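Local coordinates for protein inositol 2-dehydrogenase (Sinorhizobium meliloti, PDB 4HKT) that oxidises myo-inositol to scyllo-inosose (2-keto-myo-inositol) with NAD(+) as hydride acceptor, the first step of myo-inositol degradation, at residues N122-P127 with M179-L184; E143-T148 with E241-K246. All blocks are in the same frame, centred on the assembly; numbering follows the deposited sequence.

Interaction 1: residues N122-P127 with M179-L184; sequences NRRFDP and MARFLL. With EDO (1,2-ethanediol), chain S.
The 3-10 turn that follows strand 117-120 meets the last turns of helix 168-184 here, through Arg124 on Phe182 and Arg123 on Met179. Arg124 runs extended from CG to NE and starts over the aromatic ring: its CG stands above the centre of the Phe182 ring, 4.0 Å from the centroid and 12° off the normal, a CH-pi contact. Phe182 reaches this place with CG anti to its backbone N (chi1 -174°). Further out, the guanidinium is tilted 38° against the ring plane, and Phe182 CD1 lies under one of its faces, 3.8 Å from NH1, toward the rim.

The guanidinium of Arg124 grips O2 of a 1,2-ethanediol, probably from the crystallisation liquor; this oxygen sits in the guanidinium plane, at its edge. NH2 gives the shorter bond, 2.6 Å to O2, and NH1 a weak one to the same oxygen. Arg124 NH2 also comes within 3.7 Å of Arg181 NH1, two like charges whose repulsion is probably offset by acids: Asp178 forms a salt bridge with Arg124, while Glu187 and Asp307 do so with Arg181.

On the more buried side, selenomethionine Met179 bends at chi2 and chi3, and its CE abuts Arg123 CB at 3.4 Å. Met179 also touches Ile240 and Ile149, strand residues beneath the helix. Asp126 then N-caps helix 127-137 through its OD2, which accepts from Phe129 N, and its OD1 forms a salt bridge with Arg279. Such packing of the connection leaving the last Rossmann strand against a helix on the C-terminal sheet belongs to the two-domain Gfo/Idh/MocA fold.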
ATOM      1  N   ASN B 122      21.090  14.847   9.026  1.00 21.88           N
ATOM      2  CA  ASN B 122      20.124  15.367   8.046  1.00 23.59           C
ATOM      3  C   ASN B 122      18.760  14.713   8.134  1.00 23.33           C
ATOM      4  O   ASN B 122      17.732  15.303   7.715  1.00 23.43           O
ATOM      5  CB  ASN B 122      20.670  15.176   6.643  1.00 25.64           C
ATOM      6  CG  ASN B 122      21.125  13.755   6.399  1.00 27.75           C
ATOM      7  OD1 ASN B 122      22.147  13.335   6.909  1.00 30.45           O
ATOM      8  ND2 ASN B 122      20.345  13.003   5.657  1.00 30.22           N
ATOM      9  N   ARG B 123      18.719  13.509   8.702  1.00 20.80           N
ATOM     10  CA  ARG B 123      17.466  12.782   8.803  1.00 19.78           C
ATOM     11  C   ARG B 123      16.456  13.497   9.653  1.00 19.79           C
ATOM     12  O   ARG B 123      15.265  13.353   9.436  1.00 20.25           O
ATOM     13  CB  ARG B 123      17.683  11.334   9.247  1.00 20.04           C
ATOM     14  CG  ARG B 123      18.535  10.585   8.254  1.00 21.17           C
ATOM     15  CD  ARG B 123      18.792   9.160   8.696  1.00 20.92           C
ATOM     16  NE  ARG B 123      19.927   8.612   7.962  1.00 22.38           N
ATOM     17  CZ  ARG B 123      20.447   7.400   8.159  1.00 24.79           C
ATOM     18  NH1 ARG B 123      19.942   6.592   9.089  1.00 23.79           N
ATOM     19  NH2 ARG B 123      21.481   6.987   7.421  1.00 23.62           N
ATOM     20  N   ARG B 124      16.908  14.320  10.570  1.00 20.51           N
ATOM     21  CA  ARG B 124      15.993  15.114  11.344  1.00 22.57           C
ATOM     22  C   ARG B 124      15.216  16.172  10.497  1.00 24.14           C
ATOM     23  O   ARG B 124      14.247  16.732  10.995  1.00 23.67           O
ATOM     24  CB  ARG B 124      16.733  15.845  12.439  1.00 22.27           C
ATOM     25  CG  ARG B 124      17.267  15.015  13.571  1.00 23.16           C
ATOM     26  CD  ARG B 124      17.764  15.959  14.618  1.00 24.17           C
ATOM     27  NE  ARG B 124      18.305  15.237  15.738  1.00 26.67           N
ATOM     28  CZ  ARG B 124      18.158  15.605  16.994  1.00 25.68           C
ATOM     29  NH1 ARG B 124      17.485  16.728  17.314  1.00 27.61           N
ATOM     30  NH2 ARG B 124      18.699  14.856  17.944  1.00 24.55           N
ATOM     31  N   PHE B 125      15.683  16.458   9.270  1.00 23.04           N
ATOM     32  CA  PHE B 125      15.081  17.473   8.379  1.00 25.27           C
ATOM     33  C   PHE B 125      14.309  16.866   7.202  1.00 24.53           C
ATOM     34  O   PHE B 125      13.773  17.592   6.350  1.00 24.84           O
ATOM     35  CB  PHE B 125      16.178  18.438   7.877  1.00 24.60           C
ATOM     36  CG  PHE B 125      16.799  19.232   8.964  1.00 25.76           C
ATOM     37  CD1 PHE B 125      16.112  20.269   9.540  1.00 26.12           C
ATOM     38  CD2 PHE B 125      18.061  18.914   9.456  1.00 25.57           C
ATOM     39  CE1 PHE B 125      16.668  21.009  10.576  1.00 28.96           C
ATOM     40  CE2 PHE B 125      18.624  19.654  10.471  1.00 26.23           C
ATOM     41  CZ  PHE B 125      17.924  20.698  11.048  1.00 27.59           C
ATOM     42  N   ASP B 126      14.269  15.532   7.136  1.00 23.75           N
ATOM     43  CA  ASP B 126      13.478  14.829   6.128  1.00 22.16           C
ATOM     44  C   ASP B 126      11.989  15.138   6.337  1.00 22.60           C
ATOM     45  O   ASP B 126      11.500  15.056   7.482  1.00 20.88           O
ATOM     46  CB  ASP B 126      13.692  13.315   6.242  1.00 22.52           C
ATOM     47  CG  ASP B 126      12.900  12.559   5.230  1.00 21.65           C
ATOM     48  OD1 ASP B 126      13.111  12.818   3.996  1.00 20.95           O
ATOM     49  OD2 ASP B 126      11.998  11.784   5.654  1.00 21.29           O
ATOM     50  N   PRO B 127      11.253  15.474   5.251  1.00 23.16           N
ATOM     51  CA  PRO B 127       9.840  15.842   5.480  1.00 23.69           C
ATOM     52  C   PRO B 127       9.007  14.716   6.088  1.00 21.42           C
ATOM     53  O   PRO B 127       8.140  14.983   6.909  1.00 20.80           O
ATOM     54  CB  PRO B 127       9.316  16.198   4.085  1.00 25.05           C
ATOM     55  CG  PRO B 127      10.509  16.376   3.231  1.00 26.89           C
ATOM     56  CD  PRO B 127      11.612  15.531   3.829  1.00 24.85           C
HETATM   57  N   MSE B 179      18.403   9.515  15.598  1.00 15.04           N
HETATM   58  CA  MSE B 179      16.969   9.322  15.329  1.00 15.87           C
HETATM   59  C   MSE B 179      16.224   8.801  16.540  1.00 15.58           C
HETATM   60  O   MSE B 179      15.146   9.282  16.882  1.00 16.38           O
HETATM   61  CB  MSE B 179      16.821   8.427  14.108  1.00 17.45           C
HETATM   62  CG  MSE B 179      15.384   8.157  13.666  1.00 20.36           C
HETATM   63 SE   MSE B 179      14.428   9.820  13.195  1.00 24.37          SE
HETATM   64  CE  MSE B 179      15.540  10.301  11.656  1.00 26.14           C
ATOM     65  N   ALA B 180      16.802   7.843  17.250  1.00 14.67           N
ATOM     66  CA  ALA B 180      16.190   7.347  18.454  1.00 13.97           C
ATOM     67  C   ALA B 180      16.001   8.409  19.500  1.00 15.01           C
ATOM     68  O   ALA B 180      14.922   8.521  20.090  1.00 16.00           O
ATOM     69  CB  ALA B 180      16.981   6.148  19.017  1.00 13.86           C
ATOM     70  N   ARG B 181      17.013   9.246  19.713  1.00 16.14           N
ATOM     71  CA  ARG B 181      16.873  10.357  20.656  1.00 16.55           C
ATOM     72  C   ARG B 181      15.794  11.359  20.182  1.00 17.60           C
ATOM     73  O   ARG B 181      15.000  11.875  20.999  1.00 19.00           O
ATOM     74  CB  ARG B 181      18.222  11.083  20.843  1.00 16.98           C
ATOM     75  CG  ARG B 181      19.241  10.289  21.665  1.00 16.86           C
ATOM     76  CD  ARG B 181      20.555  11.039  21.819  1.00 16.82           C
ATOM     77  NE  ARG B 181      20.373  12.191  22.653  1.00 18.02           N
ATOM     78  CZ  ARG B 181      20.308  13.464  22.258  1.00 18.17           C
ATOM     79  NH1 ARG B 181      20.458  13.854  20.993  1.00 17.57           N
ATOM     80  NH2 ARG B 181      20.084  14.377  23.180  1.00 19.84           N
ATOM     81  N   PHE B 182      15.765  11.609  18.882  1.00 17.25           N
ATOM     82  CA  PHE B 182      14.775  12.506  18.257  1.00 18.78           C
ATOM     83  C   PHE B 182      13.320  12.006  18.463  1.00 19.69           C
ATOM     84  O   PHE B 182      12.408  12.818  18.661  1.00 20.69           O
ATOM     85  CB  PHE B 182      15.108  12.601  16.785  1.00 19.09           C
ATOM     86  CG  PHE B 182      14.295  13.586  15.985  1.00 22.39           C
ATOM     87  CD1 PHE B 182      14.325  14.930  16.264  1.00 24.76           C
ATOM     88  CD2 PHE B 182      13.581  13.153  14.864  1.00 23.58           C
ATOM     89  CE1 PHE B 182      13.590  15.836  15.499  1.00 26.03           C
ATOM     90  CE2 PHE B 182      12.859  14.058  14.079  1.00 25.98           C
ATOM     91  CZ  PHE B 182      12.879  15.395  14.401  1.00 26.94           C
ATOM     92  N   LEU B 183      13.117  10.699  18.378  1.00 19.28           N
ATOM     93  CA  LEU B 183      11.790  10.094  18.422  1.00 19.67           C
ATOM     94  C   LEU B 183      11.331   9.764  19.821  1.00 21.45           C
ATOM     95  O   LEU B 183      10.118   9.882  20.125  1.00 21.63           O
ATOM     96  CB  LEU B 183      11.745   8.814  17.593  1.00 19.62           C
ATOM     97  CG  LEU B 183      12.052   8.927  16.120  1.00 19.00           C
ATOM     98  CD1 LEU B 183      12.071   7.575  15.448  1.00 18.88           C
ATOM     99  CD2 LEU B 183      11.044   9.826  15.452  1.00 20.57           C
ATOM    100  N   LEU B 184      12.275   9.363  20.679  1.00 20.13           N
ATOM    101  CA  LEU B 184      11.916   8.957  22.026  1.00 20.70           C
ATOM    102  C   LEU B 184      11.466  10.105  22.863  1.00 23.69           C
ATOM    103  O   LEU B 184      10.660   9.902  23.776  1.00 22.50           O
ATOM    104  CB  LEU B 184      13.057   8.303  22.781  1.00 18.54           C
ATOM    105  CG  LEU B 184      13.372   6.869  22.403  1.00 18.33           C
ATOM    106  CD1 LEU B 184      14.781   6.540  22.840  1.00 17.21           C
ATOM    107  CD2 LEU B 184      12.349   5.905  22.987  1.00 18.50           C
TER
HETATM  108  C1  EDO S 402      15.472  15.728  21.163  1.00 41.56           C
HETATM  109  O1  EDO S 402      14.955  16.173  19.901  1.00 40.51           O
HETATM  110  C2  EDO S 402      16.842  15.052  20.984  1.00 39.97           C
HETATM  111  O2  EDO S 402      17.735  15.869  20.194  1.00 38.18           O

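Interaction 2: residues E143-T148 with E241-K246; sequences EVEMVT and EVHGSK. With EDO (1,2-ethanediol), chain C.
A classic beta bulge puts Glu145 and Met146 opposite the single residue His243, and the register of the antiparallel strands 144-148 and 241-244 slips by one there. His243 O accepts twice, from Glu145 N at 2.9 Å and from Met146 N at 3.0 Å, and His243 N returns a bond of 2.8 Å to Met146 O. Beyond the bulge, Thr148 and Glu241 exchange both backbone bonds. At the other end Ser245 closes the ladder: its N donates to Glu143 O, and its OG, set between the backbone N and the carbonyl carbon (chi1 54°), accepts from Glu143 N at 2.9 Å.

The polar side chains find partners largely in the third subunit. Glu145 OE1 forms a salt bridge with Arg231 of that subunit; its carboxylate is turned 73° from the His243 ring, with OE1 3.8 Å from CD2, while OE2 lies 3.4 Å from Ser245 CB. An alanine in place of Glu145 would probably leave Arg231 of the third subunit without this acidic mate and open a gap beside the His243 ring and Ser245. His243 NE2 is hydrogen-bonded to Ser229 OG of the third subunit, and Glu241 OE2 pairs with Arg152 and Arg239 there, besides a weak bond from a 1,2-ethanediol. Glu241 OE1 accepts from a water at 2.9 Å that also bonds Thr148 OG1.

Val144, Val147 and Val242 gather on the other face, where Val242 CG1 meets Val144 CG1. This valine face packs under Leu183 of helix 168-184 and Ile136 of helix 127-137, while strands 223-229 and 248-251 extend the sheet on either side.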
ATOM      1  N   GLU B 143       1.557   8.726  24.685  1.00 23.00           N
ATOM      2  CA  GLU B 143       2.922   8.661  25.207  1.00 26.19           C
ATOM      3  C   GLU B 143       3.737   7.676  24.356  1.00 23.08           C
ATOM      4  O   GLU B 143       3.263   6.594  24.038  1.00 22.55           O
ATOM      5  CB  GLU B 143       2.958   8.212  26.676  1.00 29.61           C
ATOM      6  CG  GLU B 143       2.927   9.320  27.721  1.00 40.31           C
ATOM      7  CD  GLU B 143       4.150  10.218  27.662  1.00 41.19           C
ATOM      8  OE1 GLU B 143       5.300   9.757  27.969  1.00 40.78           O
ATOM      9  OE2 GLU B 143       3.947  11.386  27.270  1.00 46.92           O
ATOM     10  N   VAL B 144       4.955   8.048  24.007  1.00 20.15           N
ATOM     11  CA  VAL B 144       5.839   7.148  23.238  1.00 18.56           C
ATOM     12  C   VAL B 144       6.122   5.932  24.105  1.00 17.83           C
ATOM     13  O   VAL B 144       6.323   6.076  25.297  1.00 18.40           O
ATOM     14  CB  VAL B 144       7.139   7.855  22.856  1.00 18.81           C
ATOM     15  CG1 VAL B 144       8.186   6.878  22.318  1.00 17.37           C
ATOM     16  CG2 VAL B 144       6.844   8.908  21.823  1.00 19.31           C
ATOM     17  N   GLU B 145       6.060   4.736  23.523  1.00 16.73           N
ATOM     18  CA  GLU B 145       6.428   3.508  24.235  1.00 15.98           C
ATOM     19  C   GLU B 145       7.629   2.734  23.563  1.00 16.57           C
ATOM     20  O   GLU B 145       8.620   2.418  24.208  1.00 16.11           O
ATOM     21  CB  GLU B 145       5.189   2.614  24.333  1.00 16.71           C
ATOM     22  CG  GLU B 145       4.166   3.203  25.309  1.00 17.60           C
ATOM     23  CD  GLU B 145       2.820   2.499  25.384  1.00 18.77           C
ATOM     24  OE1 GLU B 145       2.523   1.460  24.695  1.00 15.54           O
ATOM     25  OE2 GLU B 145       2.008   3.081  26.165  1.00 18.81           O
HETATM   26  N   MSE B 146       7.517   2.417  22.273  1.00 16.43           N
HETATM   27  CA  MSE B 146       8.491   1.510  21.632  1.00 17.17           C
HETATM   28  C   MSE B 146       8.769   2.018  20.235  1.00 16.73           C
HETATM   29  O   MSE B 146       7.848   2.272  19.479  1.00 19.47           O
HETATM   30  CB  MSE B 146       7.919   0.094  21.584  1.00 17.34           C
HETATM   31  CG  MSE B 146       7.563  -0.378  22.998  1.00 20.60           C
HETATM   32 SE   MSE B 146       6.976  -2.234  23.015  1.00 23.51          SE
HETATM   33  CE  MSE B 146       8.796  -2.925  22.778  1.00 21.18           C
ATOM     34  N   VAL B 147      10.037   2.198  19.910  1.00 16.29           N
ATOM     35  CA  VAL B 147      10.492   2.743  18.631  1.00 15.57           C
ATOM     36  C   VAL B 147      11.195   1.625  17.897  1.00 15.84           C
ATOM     37  O   VAL B 147      11.923   0.841  18.517  1.00 15.94           O
ATOM     38  CB  VAL B 147      11.505   3.887  18.867  1.00 15.62           C
ATOM     39  CG1 VAL B 147      12.189   4.324  17.571  1.00 16.60           C
ATOM     40  CG2 VAL B 147      10.806   5.043  19.543  1.00 15.83           C
ATOM     41  N   THR B 148      10.978   1.524  16.593  1.00 15.62           N
ATOM     42  CA  THR B 148      11.701   0.581  15.759  1.00 16.53           C
ATOM     43  C   THR B 148      12.270   1.332  14.539  1.00 17.09           C
ATOM     44  O   THR B 148      11.558   2.110  13.840  1.00 16.61           O
ATOM     45  CB  THR B 148      10.828  -0.603  15.279  1.00 19.93           C
ATOM     46  OG1 THR B 148      10.067  -1.126  16.369  1.00 20.85           O
ATOM     47  CG2 THR B 148      11.701  -1.751  14.729  1.00 20.81           C
ATOM     48  N   GLU B 241       9.434   3.757  13.014  1.00 17.56           N
ATOM     49  CA  GLU B 241       8.118   3.434  13.541  1.00 18.73           C
ATOM     50  C   GLU B 241       8.091   3.724  15.019  1.00 17.65           C
ATOM     51  O   GLU B 241       9.079   3.434  15.741  1.00 19.66           O
ATOM     52  CB  GLU B 241       7.787   1.970  13.259  1.00 21.92           C
ATOM     53  CG  GLU B 241       6.393   1.624  13.782  1.00 26.28           C
ATOM     54  CD  GLU B 241       6.018   0.154  13.689  1.00 32.14           C
ATOM     55  OE1 GLU B 241       6.841  -0.679  13.280  1.00 33.20           O
ATOM     56  OE2 GLU B 241       4.847  -0.147  14.031  1.00 38.96           O
ATOM     57  N   VAL B 242       6.974   4.287  15.500  1.00 15.63           N
ATOM     58  CA  VAL B 242       6.834   4.635  16.892  1.00 15.69           C
ATOM     59  C   VAL B 242       5.450   4.191  17.405  1.00 16.81           C
ATOM     60  O   VAL B 242       4.396   4.653  16.907  1.00 16.09           O
ATOM     61  CB  VAL B 242       7.007   6.138  17.134  1.00 15.51           C
ATOM     62  CG1 VAL B 242       6.949   6.415  18.628  1.00 15.69           C
ATOM     63  CG2 VAL B 242       8.310   6.640  16.545  1.00 16.15           C
ATOM     64  N   HIS B 243       5.478   3.259  18.342  1.00 16.05           N
ATOM     65  CA  HIS B 243       4.274   2.755  18.974  1.00 16.51           C
ATOM     66  C   HIS B 243       4.117   3.545  20.258  1.00 17.05           C
ATOM     67  O   HIS B 243       5.072   3.690  20.996  1.00 15.33           O
ATOM     68  CB  HIS B 243       4.400   1.276  19.258  1.00 16.30           C
ATOM     69  CG  HIS B 243       3.235   0.690  19.996  1.00 17.58           C
ATOM     70  ND1 HIS B 243       1.969   0.621  19.459  1.00 17.65           N
ATOM     71  CD2 HIS B 243       3.152   0.128  21.225  1.00 17.95           C
ATOM     72  CE1 HIS B 243       1.156   0.062  20.327  1.00 18.21           C
ATOM     73  NE2 HIS B 243       1.852  -0.270  21.398  1.00 18.71           N
ATOM     74  N   GLY B 244       2.911   4.073  20.469  1.00 16.43           N
ATOM     75  CA  GLY B 244       2.556   4.870  21.653  1.00 17.51           C
ATOM     76  C   GLY B 244       1.258   4.396  22.279  1.00 17.19           C
ATOM     77  O   GLY B 244       0.634   3.432  21.782  1.00 17.63           O
ATOM     78  N   SER B 245       0.846   5.052  23.372  1.00 17.26           N
ATOM     79  CA  SER B 245      -0.309   4.583  24.167  1.00 17.28           C
ATOM     80  C   SER B 245      -1.615   4.655  23.380  1.00 17.57           C
ATOM     81  O   SER B 245      -2.518   3.820  23.553  1.00 17.44           O
ATOM     82  CB  SER B 245      -0.420   5.371  25.513  1.00 18.22           C
ATOM     83  OG  SER B 245      -0.452   6.774  25.291  1.00 19.05           O
ATOM     84  N   LYS B 246      -1.707   5.623  22.471  1.00 19.47           N
ATOM     85  CA  LYS B 246      -2.934   5.872  21.730  1.00 20.88           C
ATOM     86  C   LYS B 246      -2.917   5.427  20.271  1.00 20.68           C
ATOM     87  O   LYS B 246      -3.954   5.462  19.569  1.00 17.84           O
ATOM     88  CB  LYS B 246      -3.239   7.365  21.757  1.00 23.23           C
ATOM     89  CG  LYS B 246      -3.749   7.881  23.100  1.00 26.46           C
ATOM     90  CD  LYS B 246      -4.058   9.379  22.901  1.00 30.71           C
ATOM     91  CE  LYS B 246      -4.747  10.001  24.088  1.00 34.36           C
ATOM     92  NZ  LYS B 246      -3.940   9.822  25.304  1.00 37.27           N
TER
HETATM   93  C1  EDO C 401       1.413   2.675  10.955  1.00 30.09           C
HETATM   94  O1  EDO C 401       1.672   1.824   9.828  1.00 29.49           O
HETATM   95  C2  EDO C 401       2.318   2.283  12.126  1.00 33.45           C
HETATM   96  O2  EDO C 401       1.937   1.016  12.681  1.00 39.56           O
HETATM   97  O   HOH W   1       8.174  -2.819  14.642  1.00 28.84           O

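Interactions 1 and 2 lie with their centres about 15 Å apart and meet through helix 168-184. Leu183, on the helix of interaction 1, packs its CD1 against Val147 and Val242 of interaction 2, and Leu184 also reaches Val147, so the helix has one side toward the turn 122-127 and another on the mixed sheet. Along the chain the segments alternate: 122-127, 143-148, 179-184, then 241-246, which interlaces the two contacts. Interaction 1 sits about 9 Å from the chain centre, where the chain leaves the Rossmann sheet; interaction 2, about 23 Å out, turns its polar face to another subunit. Together they lead from the domain connection to the tetramer interface.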